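Maleylpyruvate isomerase (Ralstonia sp., PDB 2V6K) catalyses the glutathione-dependent cis-trans isomerisation of maleylpyruvate to fumarylpyruvate in bacterial naphthalene degradation, working as a homodimeric zeta-class glutathione S-transferase. Local coordinates at the interface of chains A and B. Sequence-based numbering; all coordinates share one arbitrary frame. Chains: chain A/B, Maleylpyruvate isomerase.

Contact 1: the interface of chains A and B. Residues chain A 96, 99-100, 103-104; chain B 66, 68-69.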
ATOM      1  N   ALA A  96      -6.034  -5.074   6.586  1.00  3.17           N
ATOM      2  CA  ALA A  96      -6.934  -4.465   5.604  1.00  3.26           C
ATOM      3  C   ALA A  96      -7.198  -3.001   5.943  1.00  3.74           C
ATOM      4  O   ALA A  96      -7.161  -2.135   5.060  1.00  4.29           O
ATOM      5  CB  ALA A  96      -8.237  -5.240   5.502  1.00  3.58           C
ATOM      6  N   ALA A  99      -4.150  -1.058   5.081  1.00  3.86           N
ATOM      7  CA  ALA A  99      -3.945  -0.932   3.644  1.00  4.02           C
ATOM      8  C   ALA A  99      -4.919   0.047   2.983  1.00  3.90           C
ATOM      9  O   ALA A  99      -4.571   0.665   1.982  1.00  4.07           O
ATOM     10  CB  ALA A  99      -4.020  -2.305   2.983  1.00  4.14           C
ATOM     11  N   ILE A 100      -6.130   0.204   3.527  1.00  3.71           N
ATOM     12  CA  ILE A 100      -7.022   1.255   3.021  1.00  3.57           C
ATOM     13  C   ILE A 100      -6.275   2.587   3.055  1.00  4.03           C
ATOM     14  O   ILE A 100      -6.261   3.333   2.073  1.00  4.87           O
ATOM     15  CB  ILE A 100      -8.321   1.359   3.849  1.00  3.40           C
ATOM     16  CG1 ILE A 100      -9.199   0.128   3.598  1.00  5.10           C
ATOM     17  CG2 ILE A 100      -9.085   2.661   3.527  1.00  5.36           C
ATOM     18  CD1 ILE A 100     -10.396   0.034   4.516  1.00  6.01           C
ATOM     19  N   CYS A 103      -2.411   2.172   1.053  1.00  4.07           N
ATOM     20  CA  CYS A 103      -2.494   2.030  -0.402  1.00  4.06           C
ATOM     21  C   CYS A 103      -3.423   3.045  -1.026  1.00  4.39           C
ATOM     22  O   CYS A 103      -3.090   3.642  -2.045  1.00  5.10           O
ATOM     23  CB  CYS A 103      -3.001   0.637  -0.789  1.00  4.09           C
ATOM     24  SG  CYS A 103      -1.993  -0.752  -0.238  1.00  5.64           S
ATOM     25  N   ASP A 104      -4.595   3.226  -0.429  1.00  3.97           N
ATOM     26  CA  ASP A 104      -5.692   3.857  -1.162  1.00  3.79           C
ATOM     27  C   ASP A 104      -6.008   5.290  -0.755  1.00  3.61           C
ATOM     28  O   ASP A 104      -6.911   5.903  -1.332  1.00  3.77           O
ATOM     29  CB  ASP A 104      -6.950   2.989  -1.091  1.00  4.23           C
ATOM     30  CG  ASP A 104      -6.716   1.574  -1.583  1.00  4.54           C
ATOM     31  OD1 ASP A 104      -5.784   1.337  -2.385  1.00  5.85           O
ATOM     32  OD2 ASP A 104      -7.479   0.698  -1.134  1.00  6.22           O
TER
ATOM     33  N   GLN B  66      -8.958  -5.881   0.420  1.00  4.13           N
ATOM     34  CA  GLN B  66      -7.559  -5.429   0.397  1.00  4.29           C
ATOM     35  C   GLN B  66      -6.603  -6.534  -0.018  1.00  4.65           C
ATOM     36  O   GLN B  66      -6.190  -7.363   0.798  1.00  4.89           O
ATOM     37  CB  GLN B  66      -7.134  -4.793   1.725  1.00  3.98           C
ATOM     38  CG  GLN B  66      -7.704  -3.407   1.903  1.00  5.21           C
ATOM     39  CD  GLN B  66      -7.176  -2.432   0.878  1.00  4.69           C
ATOM     40  OE1 GLN B  66      -6.045  -2.555   0.403  1.00  4.91           O
ATOM     41  NE2 GLN B  66      -8.006  -1.456   0.515  1.00  5.55           N
ATOM     42  N   PRO B  68      -3.432  -6.708  -0.466  1.00  3.99           N
ATOM     43  CA  PRO B  68      -2.229  -6.995   0.337  1.00  4.07           C
ATOM     44  C   PRO B  68      -2.521  -7.846   1.571  1.00  4.75           C
ATOM     45  O   PRO B  68      -1.742  -8.745   1.908  1.00  5.14           O
ATOM     46  CB  PRO B  68      -1.743  -5.598   0.745  1.00  3.99           C
ATOM     47  CG  PRO B  68      -2.240  -4.719  -0.363  1.00  4.35           C
ATOM     48  CD  PRO B  68      -3.625  -5.249  -0.614  1.00  4.45           C
ATOM     49  N   ALA B  69      -3.641  -7.562   2.232  1.00  4.37           N
ATOM     50  CA  ALA B  69      -4.045  -8.280   3.436  1.00  3.77           C
ATOM     51  C   ALA B  69      -4.522  -9.692   3.117  1.00  4.59           C
ATOM     52  O   ALA B  69      -4.238 -10.642   3.862  1.00  4.54           O
ATOM     53  CB  ALA B  69      -5.126  -7.501   4.164  1.00  4.80           C
TER
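A:Ala96 and A:Ala99 meet B:Gln66 and B:Ala69 at the apolar centre of this patch of the homodimer interface. Helix 88-104 of chain A presents small residues, and the start of helix 67-77 of chain B comes close against them. The methyl CB of B:Ala69 lies 3.8 Å from CA of A:Ala96. CB of B:Gln66 packs on the same alanine, with CB to CA of A:Ala96 at 3.9 Å. To one side, SG of A:Cys103 touches the pyrrolidine carbon CG of B:Pro68 at 4.0 Å.

Further out, the B:Gln66 chain bends at chi2 (-65°), which turns its amide along the chain A helix. The amide oxygen OE1 then sits 3.3 Å from CB of A:Ala99. A:Ile100 crosses this glutamine at about a right angle and brings CG1 to 3.7 Å from NE2. These neighbours probably restrict the turning of the amide.

The polar rim is formed by A:Asp104, at the end of helix 88-104. Its side chain comes from the direction opposite to B:Gln66. Both residues belong to the glutathione-binding set, so the partner subunit probably contributes to the glutathione site. The carboxylate and amide planes are 46° apart. NE2 of B:Gln66 donates a nearly straight hydrogen bond of 2.8 Å to the carboxylate oxygen OD2 of A:Asp104, which lies in the amide plane and is met nearly along its C-O axis.

Contact 2: the interface of chains A and B. Residues chain A 51, 65-66, 69; chain B 96, 99-100, 104.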
ATOM      1  N   GLN A  51      14.613   4.967  -3.863  1.00  5.99           N
ATOM      2  CA  GLN A  51      13.278   5.479  -4.110  1.00  5.52           C
ATOM      3  C   GLN A  51      13.130   6.963  -3.738  1.00  5.85           C
ATOM      4  O   GLN A  51      12.199   7.629  -4.188  1.00  6.07           O
ATOM      5  CB  GLN A  51      12.255   4.628  -3.363  1.00  6.49           C
ATOM      6  CG  GLN A  51      10.888   4.716  -3.980  1.00  7.34           C
ATOM      7  CD  GLN A  51       9.844   3.884  -3.276  1.00  7.10           C
ATOM      8  OE1 GLN A  51      10.082   3.290  -2.216  1.00  6.95           O
ATOM      9  NE2 GLN A  51       8.657   3.847  -3.865  1.00  5.00           N
ATOM     10  N   ILE A  65      13.560   0.255   3.828  1.00  4.41           N
ATOM     11  CA  ILE A  65      12.606   1.197   3.256  1.00  4.84           C
ATOM     12  C   ILE A  65      11.203   0.601   3.290  1.00  4.82           C
ATOM     13  O   ILE A  65      11.032  -0.584   3.591  1.00  5.25           O
ATOM     14  CB  ILE A  65      12.988   1.626   1.812  1.00  4.77           C
ATOM     15  CG1 ILE A  65      12.862   0.453   0.832  1.00  6.03           C
ATOM     16  CG2 ILE A  65      14.391   2.233   1.797  1.00  6.11           C
ATOM     17  CD1 ILE A  65      12.820   0.873  -0.632  1.00  7.48           C
ATOM     18  N   GLN A  66      10.217   1.440   2.972  1.00  4.49           N
ATOM     19  CA  GLN A  66       8.792   1.079   2.929  1.00  4.66           C
ATOM     20  C   GLN A  66       8.178   0.906   4.310  1.00  4.86           C
ATOM     21  O   GLN A  66       8.273  -0.167   4.924  1.00  5.07           O
ATOM     22  CB  GLN A  66       8.538  -0.145   2.048  1.00  4.71           C
ATOM     23  CG  GLN A  66       8.636   0.199   0.576  1.00  4.40           C
ATOM     24  CD  GLN A  66       7.549   1.149   0.121  1.00  4.03           C
ATOM     25  OE1 GLN A  66       6.437   1.166   0.665  1.00  5.29           O
ATOM     26  NE2 GLN A  66       7.869   1.967  -0.882  1.00  5.43           N
ATOM     27  N   ALA A  69       6.425  -2.395   5.312  1.00  4.70           N
ATOM     28  CA  ALA A  69       7.359  -3.501   5.512  1.00  4.53           C
ATOM     29  C   ALA A  69       8.182  -3.326   6.788  1.00  4.76           C
ATOM     30  O   ALA A  69       8.428  -4.298   7.522  1.00  5.26           O
ATOM     31  CB  ALA A  69       8.269  -3.630   4.306  1.00  4.94           C
TER
ATOM     32  N   ALA B  96       8.884  -5.038   1.110  1.00  4.25           N
ATOM     33  CA  ALA B  96       9.239  -3.709   0.612  1.00  3.82           C
ATOM     34  C   ALA B  96       9.071  -3.631  -0.901  1.00  4.45           C
ATOM     35  O   ALA B  96       8.505  -2.662  -1.410  1.00  4.48           O
ATOM     36  CB  ALA B  96      10.654  -3.330   1.024  1.00  3.93           C
ATOM     37  N   ALA B  99       5.443  -3.457  -1.647  1.00  4.20           N
ATOM     38  CA  ALA B  99       4.847  -2.178  -1.265  1.00  4.10           C
ATOM     39  C   ALA B  99       5.221  -1.038  -2.207  1.00  4.13           C
ATOM     40  O   ALA B  99       4.434  -0.115  -2.382  1.00  4.56           O
ATOM     41  CB  ALA B  99       5.189  -1.833   0.185  1.00  4.53           C
ATOM     42  N   ILE B 100       6.394  -1.107  -2.833  1.00  3.48           N
ATOM     43  CA  ILE B 100       6.717  -0.121  -3.874  1.00  4.13           C
ATOM     44  C   ILE B 100       5.596  -0.125  -4.912  1.00  4.07           C
ATOM     45  O   ILE B 100       5.064   0.927  -5.285  1.00  5.09           O
ATOM     46  CB  ILE B 100       8.071  -0.415  -4.550  1.00  4.01           C
ATOM     47  CG1 ILE B 100       9.214  -0.131  -3.572  1.00  5.11           C
ATOM     48  CG2 ILE B 100       8.226   0.402  -5.847  1.00  5.76           C
ATOM     49  CD1 ILE B 100      10.582  -0.560  -4.073  1.00  6.09           C
ATOM     50  N   ASP B 104       2.969   2.631  -4.026  1.00  3.90           N
ATOM     51  CA  ASP B 104       3.559   3.802  -4.667  1.00  4.06           C
ATOM     52  C   ASP B 104       3.464   3.833  -6.185  1.00  4.33           C
ATOM     53  O   ASP B 104       3.928   4.791  -6.808  1.00  4.15           O
ATOM     54  CB  ASP B 104       5.009   3.988  -4.214  1.00  4.61           C
ATOM     55  CG  ASP B 104       5.154   4.062  -2.704  1.00  4.68           C
ATOM     56  OD1 ASP B 104       4.193   4.430  -1.995  1.00  5.75           O
ATOM     57  OD2 ASP B 104       6.261   3.732  -2.236  1.00  6.46           O
TER
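CA of B:Ala96 packs against CB of A:Ala69 (3.8 Å) and CB of A:Gln66 (3.9 Å). As in other glutathione S-transferases, the thioredoxin-like N-terminal domain of one subunit leans here on a C-terminal-domain helix, 88-104, of the other. CB of B:Ala96 also lies under the chain A backbone, 3.8 Å from the carbonyl oxygen O of A:Ile65. B:Ile100 runs antiparallel past A:Gln51, with its CG1 branch 4.1 Å from the amide carbon CD. The CG2 branch lies 4.0 Å from NE2 of A:Gln51.

The A:Gln51 chain is extended, with CG anti to the backbone N (chi1 -157°). This reach carries its amide over B:Ile100 to the rim. A:Gln51 probably helps to position A:Gln66 and B:Asp104, which both belong to the glutathione site. There the OD2 oxygen of B:Asp104 accepts from two amide nitrogens. NE2 of A:Gln66 bonds to OD2 of B:Asp104 at 2.7 Å. NE2 of A:Gln51 bonds to OD2 of B:Asp104 at 2.9 Å, reaching the anti side of the carboxylate. This second bond is more bent (136° at H), and the oxygen is tilted from the A:Gln51 amide plane.

A third bond closes a triangle within chain A. NE2 of A:Gln66 also donates to OE1 of A:Gln51 at 2.9 Å, in the carbonyl plane and on a lone pair. The A:Gln66 nitrogen thus serves two acceptors, which fixes the flip of its amide.

Contact 3: the interface of chains A and B. Residues chain A 116-117, 121, 131; chain B 117, 121, 123, 131.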
ATOM      1  N   TYR A 116       2.745  17.461  -9.190  1.00  3.16           N
ATOM      2  CA  TYR A 116       2.398  17.153 -10.570  1.00  3.27           C
ATOM      3  C   TYR A 116       1.063  17.812 -10.951  1.00  3.95           C
ATOM      4  O   TYR A 116       0.937  18.408 -12.028  1.00  3.62           O
ATOM      5  CB  TYR A 116       2.348  15.637 -10.767  1.00  3.97           C
ATOM      6  CG  TYR A 116       2.361  15.173 -12.208  1.00  4.07           C
ATOM      7  CD1 TYR A 116       3.504  14.601 -12.757  1.00  4.77           C
ATOM      8  CD2 TYR A 116       1.232  15.303 -13.019  1.00  3.95           C
ATOM      9  CE1 TYR A 116       3.524  14.164 -14.076  1.00  4.98           C
ATOM     10  CE2 TYR A 116       1.239  14.858 -14.335  1.00  4.63           C
ATOM     11  CZ  TYR A 116       2.386  14.291 -14.853  1.00  4.38           C
ATOM     12  OH  TYR A 116       2.401  13.846 -16.154  1.00  5.80           O
ATOM     13  N   LEU A 117       0.078  17.742 -10.062  1.00  3.15           N
ATOM     14  CA  LEU A 117      -1.194  18.431 -10.307  1.00  4.01           C
ATOM     15  C   LEU A 117      -0.995  19.925 -10.522  1.00  3.59           C
ATOM     16  O   LEU A 117      -1.595  20.512 -11.427  1.00  4.86           O
ATOM     17  CB  LEU A 117      -2.175  18.182  -9.166  1.00  4.07           C
ATOM     18  CG  LEU A 117      -2.610  16.733  -8.928  1.00  4.17           C
ATOM     19  CD1 LEU A 117      -3.510  16.668  -7.724  1.00  7.01           C
ATOM     20  CD2 LEU A 117      -3.316  16.166 -10.152  1.00  6.01           C
ATOM     21  N   PHE A 121      -1.108  20.091 -14.418  1.00  5.00           N
ATOM     22  CA  PHE A 121      -2.533  20.360 -14.604  1.00  5.86           C
ATOM     23  C   PHE A 121      -2.973  21.737 -14.111  1.00  6.27           C
ATOM     24  O   PHE A 121      -4.153  22.088 -14.219  1.00  8.34           O
ATOM     25  CB  PHE A 121      -3.373  19.235 -13.993  1.00  7.05           C
ATOM     26  CG  PHE A 121      -3.198  17.923 -14.695  1.00  5.68           C
ATOM     27  CD1 PHE A 121      -3.568  17.791 -16.030  1.00  6.17           C
ATOM     28  CD2 PHE A 121      -2.643  16.834 -14.039  1.00  6.58           C
ATOM     29  CE1 PHE A 121      -3.399  16.587 -16.697  1.00  6.67           C
ATOM     30  CE2 PHE A 121      -2.472  15.622 -14.699  1.00  7.08           C
ATOM     31  CZ  PHE A 121      -2.850  15.498 -16.029  1.00  6.31           C
ATOM     32  N   TRP A 131      -9.087  17.578  -4.400  1.00  4.26           N
ATOM     33  CA  TRP A 131      -8.472  16.293  -4.726  1.00  4.15           C
ATOM     34  C   TRP A 131      -8.233  15.492  -3.455  1.00  4.26           C
ATOM     35  O   TRP A 131      -8.702  14.359  -3.327  1.00  4.54           O
ATOM     36  CB  TRP A 131      -7.157  16.549  -5.460  1.00  3.93           C
ATOM     37  CG  TRP A 131      -6.203  15.381  -5.629  1.00  2.94           C
ATOM     38  CD1 TRP A 131      -5.259  14.952  -4.738  1.00  4.01           C
ATOM     39  CD2 TRP A 131      -6.058  14.556  -6.792  1.00  3.20           C
ATOM     40  NE1 TRP A 131      -4.555  13.890  -5.266  1.00  3.93           N
ATOM     41  CE2 TRP A 131      -5.011  13.641  -6.533  1.00  3.92           C
ATOM     42  CE3 TRP A 131      -6.707  14.506  -8.034  1.00  4.35           C
ATOM     43  CZ2 TRP A 131      -4.608  12.684  -7.466  1.00  3.88           C
ATOM     44  CZ3 TRP A 131      -6.303  13.563  -8.959  1.00  4.86           C
ATOM     45  CH2 TRP A 131      -5.265  12.664  -8.672  1.00  4.67           C
TER
ATOM     46  N   LEU B 117      -8.697  12.897 -13.186  1.00  3.68           N
ATOM     47  CA  LEU B 117      -7.847  13.702 -14.063  1.00  3.67           C
ATOM     48  C   LEU B 117      -8.592  14.152 -15.318  1.00  3.15           C
ATOM     49  O   LEU B 117      -8.486  15.311 -15.737  1.00  4.25           O
ATOM     50  CB  LEU B 117      -6.583  12.940 -14.449  1.00  3.91           C
ATOM     51  CG  LEU B 117      -5.640  12.543 -13.317  1.00  3.73           C
ATOM     52  CD1 LEU B 117      -4.510  11.727 -13.887  1.00  6.83           C
ATOM     53  CD2 LEU B 117      -5.113  13.782 -12.597  1.00  6.34           C
ATOM     54  N   PHE B 121      -9.559  17.788 -14.310  1.00  5.18           N
ATOM     55  CA  PHE B 121      -8.409  18.507 -14.850  1.00  5.77           C
ATOM     56  C   PHE B 121      -8.340  18.521 -16.374  1.00  6.59           C
ATOM     57  O   PHE B 121      -7.424  19.113 -16.946  1.00  7.80           O
ATOM     58  CB  PHE B 121      -7.113  17.988 -14.224  1.00  6.88           C
ATOM     59  CG  PHE B 121      -6.997  18.303 -12.761  1.00  5.57           C
ATOM     60  CD1 PHE B 121      -6.951  19.628 -12.331  1.00  7.47           C
ATOM     61  CD2 PHE B 121      -6.956  17.287 -11.816  1.00  6.77           C
ATOM     62  CE1 PHE B 121      -6.859  19.932 -10.978  1.00  7.12           C
ATOM     63  CE2 PHE B 121      -6.857  17.584 -10.460  1.00  7.16           C
ATOM     64  CZ  PHE B 121      -6.811  18.907 -10.041  1.00  7.10           C
ATOM     65  N   ALA B 123      -7.720  16.220 -18.544  1.00  4.83           N
ATOM     66  CA  ALA B 123      -6.634  15.445 -19.136  1.00  5.22           C
ATOM     67  C   ALA B 123      -7.089  14.699 -20.383  1.00  5.98           C
ATOM     68  O   ALA B 123      -8.111  13.999 -20.361  1.00  7.54           O
ATOM     69  CB  ALA B 123      -6.078  14.460 -18.110  1.00  5.50           C
ATOM     70  N   TRP B 131       1.101  10.790 -17.145  1.00  4.37           N
ATOM     71  CA  TRP B 131       0.902  10.606 -15.699  1.00  4.14           C
ATOM     72  C   TRP B 131       1.283   9.188 -15.297  1.00  4.52           C
ATOM     73  O   TRP B 131       2.133   8.982 -14.426  1.00  4.51           O
ATOM     74  CB  TRP B 131      -0.564  10.879 -15.373  1.00  4.23           C
ATOM     75  CG  TRP B 131      -1.072  10.469 -14.012  1.00  4.12           C
ATOM     76  CD1 TRP B 131      -1.541   9.239 -13.644  1.00  4.20           C
ATOM     77  CD2 TRP B 131      -1.226  11.317 -12.869  1.00  3.49           C
ATOM     78  NE1 TRP B 131      -1.961   9.267 -12.331  1.00  4.13           N
ATOM     79  CE2 TRP B 131      -1.791  10.533 -11.838  1.00  4.19           C
ATOM     80  CE3 TRP B 131      -0.957  12.670 -12.621  1.00  4.24           C
ATOM     81  CZ2 TRP B 131      -2.083  11.058 -10.576  1.00  3.92           C
ATOM     82  CZ3 TRP B 131      -1.242  13.186 -11.373  1.00  4.55           C
ATOM     83  CH2 TRP B 131      -1.799  12.382 -10.365  1.00  4.46           C
TER
HETATM   84  O   HOH W   1      -6.101  21.305 -16.069  1.00 34.84           O
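A:Tyr116 and B:Trp131 make an edge-to-face aromatic contact, planes 88° apart. The CE3 edge of B:Trp131 points at the tyrosine face, offset towards CD2, and CE3 lies 3.4 Å from CD2 of A:Tyr116. CG of A:Tyr116 stands anti to the backbone N (chi1 -165°), which turns that face to the tryptophan. The two indoles approach each other by their far corners, CH2 of A:Trp131 to CH2 of B:Trp131, at 3.9 Å.

Apolar contacts fill the middle. The CD2 methyls of A:Leu117 and B:Leu117 meet at 3.9 Å across the two-fold. CD1 of each leucine covers an indole face of its own chain. The side chains of A:Phe121 and B:Phe121 cross at about a right angle and touch at their bases, CB of A:Phe121 to CG of B:Phe121 at 3.9 Å. The CE2 edge of each is near CE3 of the opposite tryptophan. CE1 of A:Phe121 also meets CB of B:Ala123 at 3.7 Å.

A polar link runs through water. Water 1 lies 2.8 Å from the carbonyl oxygen O of A:Phe121 and 2.7 Å from O of B:Phe121.

The patch joins helices 111-121 and 125-149 of both subunits, in the helical C-terminal domains, with water 1 beside the ends of both 111-121 helices.

Contact 4: the interface of chains A and B. Residues chain A 64-66, 69-70, 73; chain B 88, 92, 95.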
ATOM      1  N   LEU A  64      16.512  -0.007   5.754  1.00  6.63           N
ATOM      2  CA  LEU A  64      15.197  -0.519   5.412  1.00  6.68           C
ATOM      3  C   LEU A  64      14.342   0.592   4.845  1.00  5.28           C
ATOM      4  O   LEU A  64      14.391   1.729   5.323  1.00  5.66           O
ATOM      5  CB  LEU A  64      14.506  -1.079   6.650  1.00  6.18           C
ATOM      6  CG  LEU A  64      15.253  -2.112   7.500  1.00  6.92           C
ATOM      7  CD1 LEU A  64      14.357  -2.574   8.619  1.00  8.14           C
ATOM      8  CD2 LEU A  64      15.731  -3.292   6.669  1.00  8.78           C
ATOM      9  N   ILE A  65      13.560   0.255   3.828  1.00  4.41           N
ATOM     10  CA  ILE A  65      12.606   1.197   3.256  1.00  4.84           C
ATOM     11  C   ILE A  65      11.203   0.601   3.290  1.00  4.82           C
ATOM     12  O   ILE A  65      11.032  -0.584   3.591  1.00  5.25           O
ATOM     13  CB  ILE A  65      12.988   1.626   1.812  1.00  4.77           C
ATOM     14  CG1 ILE A  65      12.862   0.453   0.832  1.00  6.03           C
ATOM     15  CG2 ILE A  65      14.391   2.233   1.797  1.00  6.11           C
ATOM     16  CD1 ILE A  65      12.820   0.873  -0.632  1.00  7.48           C
ATOM     17  N   GLN A  66      10.217   1.440   2.972  1.00  4.49           N
ATOM     18  CA  GLN A  66       8.792   1.079   2.929  1.00  4.66           C
ATOM     19  C   GLN A  66       8.178   0.906   4.310  1.00  4.86           C
ATOM     20  O   GLN A  66       8.273  -0.167   4.924  1.00  5.07           O
ATOM     21  CB  GLN A  66       8.538  -0.145   2.048  1.00  4.71           C
ATOM     22  CG  GLN A  66       8.636   0.199   0.576  1.00  4.40           C
ATOM     23  CD  GLN A  66       7.549   1.149   0.121  1.00  4.03           C
ATOM     24  OE1 GLN A  66       6.437   1.166   0.665  1.00  5.29           O
ATOM     25  NE2 GLN A  66       7.869   1.967  -0.882  1.00  5.43           N
ATOM     26  N   ALA A  69       6.425  -2.395   5.312  1.00  4.70           N
ATOM     27  CA  ALA A  69       7.359  -3.501   5.512  1.00  4.53           C
ATOM     28  C   ALA A  69       8.182  -3.326   6.788  1.00  4.76           C
ATOM     29  O   ALA A  69       8.428  -4.298   7.522  1.00  5.26           O
ATOM     30  CB  ALA A  69       8.269  -3.630   4.306  1.00  4.94           C
ATOM     31  N   ILE A  70       8.619  -2.097   7.049  1.00  5.11           N
ATOM     32  CA  ILE A  70       9.359  -1.805   8.272  1.00  5.16           C
ATOM     33  C   ILE A  70       8.496  -2.077   9.498  1.00  5.14           C
ATOM     34  O   ILE A  70       8.972  -2.669  10.470  1.00  4.97           O
ATOM     35  CB  ILE A  70       9.873  -0.349   8.302  1.00  4.70           C
ATOM     36  CG1 ILE A  70      10.833  -0.101   7.138  1.00  5.12           C
ATOM     37  CG2 ILE A  70      10.562  -0.062   9.638  1.00  5.30           C
ATOM     38  CD1 ILE A  70      11.173   1.369   6.908  1.00  6.04           C
ATOM     39  N   TRP A  73       8.177  -5.701  10.110  1.00  4.83           N
ATOM     40  CA  TRP A  73       9.471  -6.131  10.649  1.00  5.03           C
ATOM     41  C   TRP A  73       9.589  -5.814  12.145  1.00  5.35           C
ATOM     42  O   TRP A  73      10.003  -6.671  12.931  1.00  5.24           O
ATOM     43  CB  TRP A  73      10.599  -5.509   9.819  1.00  5.17           C
ATOM     44  CG  TRP A  73      12.006  -5.773  10.274  1.00  5.57           C
ATOM     45  CD1 TRP A  73      12.792  -6.838   9.944  1.00  7.03           C
ATOM     46  CD2 TRP A  73      12.803  -4.930  11.115  1.00  6.82           C
ATOM     47  NE1 TRP A  73      14.028  -6.718  10.540  1.00  7.04           N
ATOM     48  CE2 TRP A  73      14.058  -5.553  11.263  1.00  6.26           C
ATOM     49  CE3 TRP A  73      12.572  -3.705  11.759  1.00  7.96           C
ATOM     50  CZ2 TRP A  73      15.084  -4.999  12.037  1.00  8.15           C
ATOM     51  CZ3 TRP A  73      13.593  -3.154  12.530  1.00  9.03           C
ATOM     52  CH2 TRP A  73      14.828  -3.801  12.658  1.00  9.08           C
TER
ATOM     53  N   ALA B  88      13.657 -12.812   8.893  1.00  9.99           N
ATOM     54  CA  ALA B  88      13.154 -11.452   9.082  1.00  9.82           C
ATOM     55  C   ALA B  88      13.631 -10.483   8.003  1.00  9.11           C
ATOM     56  O   ALA B  88      12.847  -9.670   7.505  1.00  8.66           O
ATOM     57  CB  ALA B  88      13.530 -10.940  10.460  1.00 10.02           C
ATOM     58  N   GLN B  92      11.200  -8.723   5.190  1.00  6.78           N
ATOM     59  CA  GLN B  92      11.111  -7.278   5.053  1.00  6.60           C
ATOM     60  C   GLN B  92      11.392  -6.835   3.617  1.00  6.46           C
ATOM     61  O   GLN B  92      10.689  -5.966   3.089  1.00  6.89           O
ATOM     62  CB  GLN B  92      12.038  -6.587   6.052  1.00  6.47           C
ATOM     63  CG  GLN B  92      11.724  -5.109   6.284  1.00  6.51           C
ATOM     64  CD  GLN B  92      12.228  -4.206   5.175  1.00  7.11           C
ATOM     65  OE1 GLN B  92      13.175  -4.543   4.454  1.00  8.20           O
ATOM     66  NE2 GLN B  92      11.605  -3.040   5.042  1.00  7.11           N
ATOM     67  N   ARG B  95       8.443  -7.801   1.327  1.00  4.07           N
ATOM     68  CA  ARG B  95       7.349  -6.874   1.602  1.00  3.79           C
ATOM     69  C   ARG B  95       7.624  -5.471   1.069  1.00  4.42           C
ATOM     70  O   ARG B  95       6.698  -4.800   0.619  1.00  4.18           O
ATOM     71  CB  ARG B  95       7.031  -6.833   3.096  1.00  4.29           C
ATOM     72  CG  ARG B  95       6.319  -8.074   3.602  1.00  4.95           C
ATOM     73  CD  ARG B  95       5.880  -7.870   5.040  1.00  5.92           C
ATOM     74  NE  ARG B  95       5.062  -8.977   5.532  1.00  5.50           N
ATOM     75  CZ  ARG B  95       5.345  -9.727   6.588  1.00  4.84           C
ATOM     76  NH1 ARG B  95       6.443  -9.508   7.306  1.00  6.29           N
ATOM     77  NH2 ARG B  95       4.513 -10.694   6.928  1.00  5.38           N
TER
HETATM   78  O   HOH W   2       8.460  -7.331   7.141  1.00 11.59           O
HETATM   79  O   HOH W   3      13.893  -2.447   2.849  1.00 11.82           O
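B:Gln92 reaches A:Ile65 through two torsions. Its chi1 of -163° sends CG away from the backbone N, and chi2 of -78° bends the chain so that it lies alongside A:Ile70 and crosses A:Leu64 at a slant. NE2 then donates to the backbone carbonyl O of A:Ile65 at 2.9 Å. The bond lies in the carbonyl plane and in the amide plane of the glutamine, but it is bent, 132° at H.

The other end of the amide is held through water. OE1 of B:Gln92 lies 2.7 Å from water 3, which is also 2.9 Å from the backbone N of A:Ile65. The amide thus reads both polar backbone groups of this strand residue, one directly and one through water.

Carbon contacts surround it. CG of B:Gln92 lies 3.7 Å from CB of A:Trp73, and CD2 of A:Leu64 lies 3.9 Å from CD of the glutamine. CB of B:Arg95 rests on CB of A:Ala69 at 3.6 Å. The arginine chain extends onward, and NH1 contacts water 2 at 3.0 Å, which also touches the carbonyl O of A:Ala69.

The A:Trp73 indole has A:Leu64 CD1 over one face and the carbonyl of B:Ala88 at its edge. The site ties strand 63-65 and helix 67-77 to the partner's helix 88-104, and so supports the homodimer.

Contacts 1 and 2 come from equivalent regions of the two-fold interface with the chains exchanged, and their centres lie about 14 Å apart. Contact 4 continues from contact 2, about 8 Å away; the two share A:Ile65, A:Gln66 and A:Ala69 and use the same helix 88-104 of chain B. Contact 4 is about 16 Å from contact 1. Contact 3 stands apart, about 24 Å from contacts 1 and 2 and 31 Å from contact 4. Contacts 1 and 2 join the N-terminal domain to the partner's helix near the glutathione sites, contact 4 extends this seam, and contact 3 pairs the C-terminal domains at one dimer end.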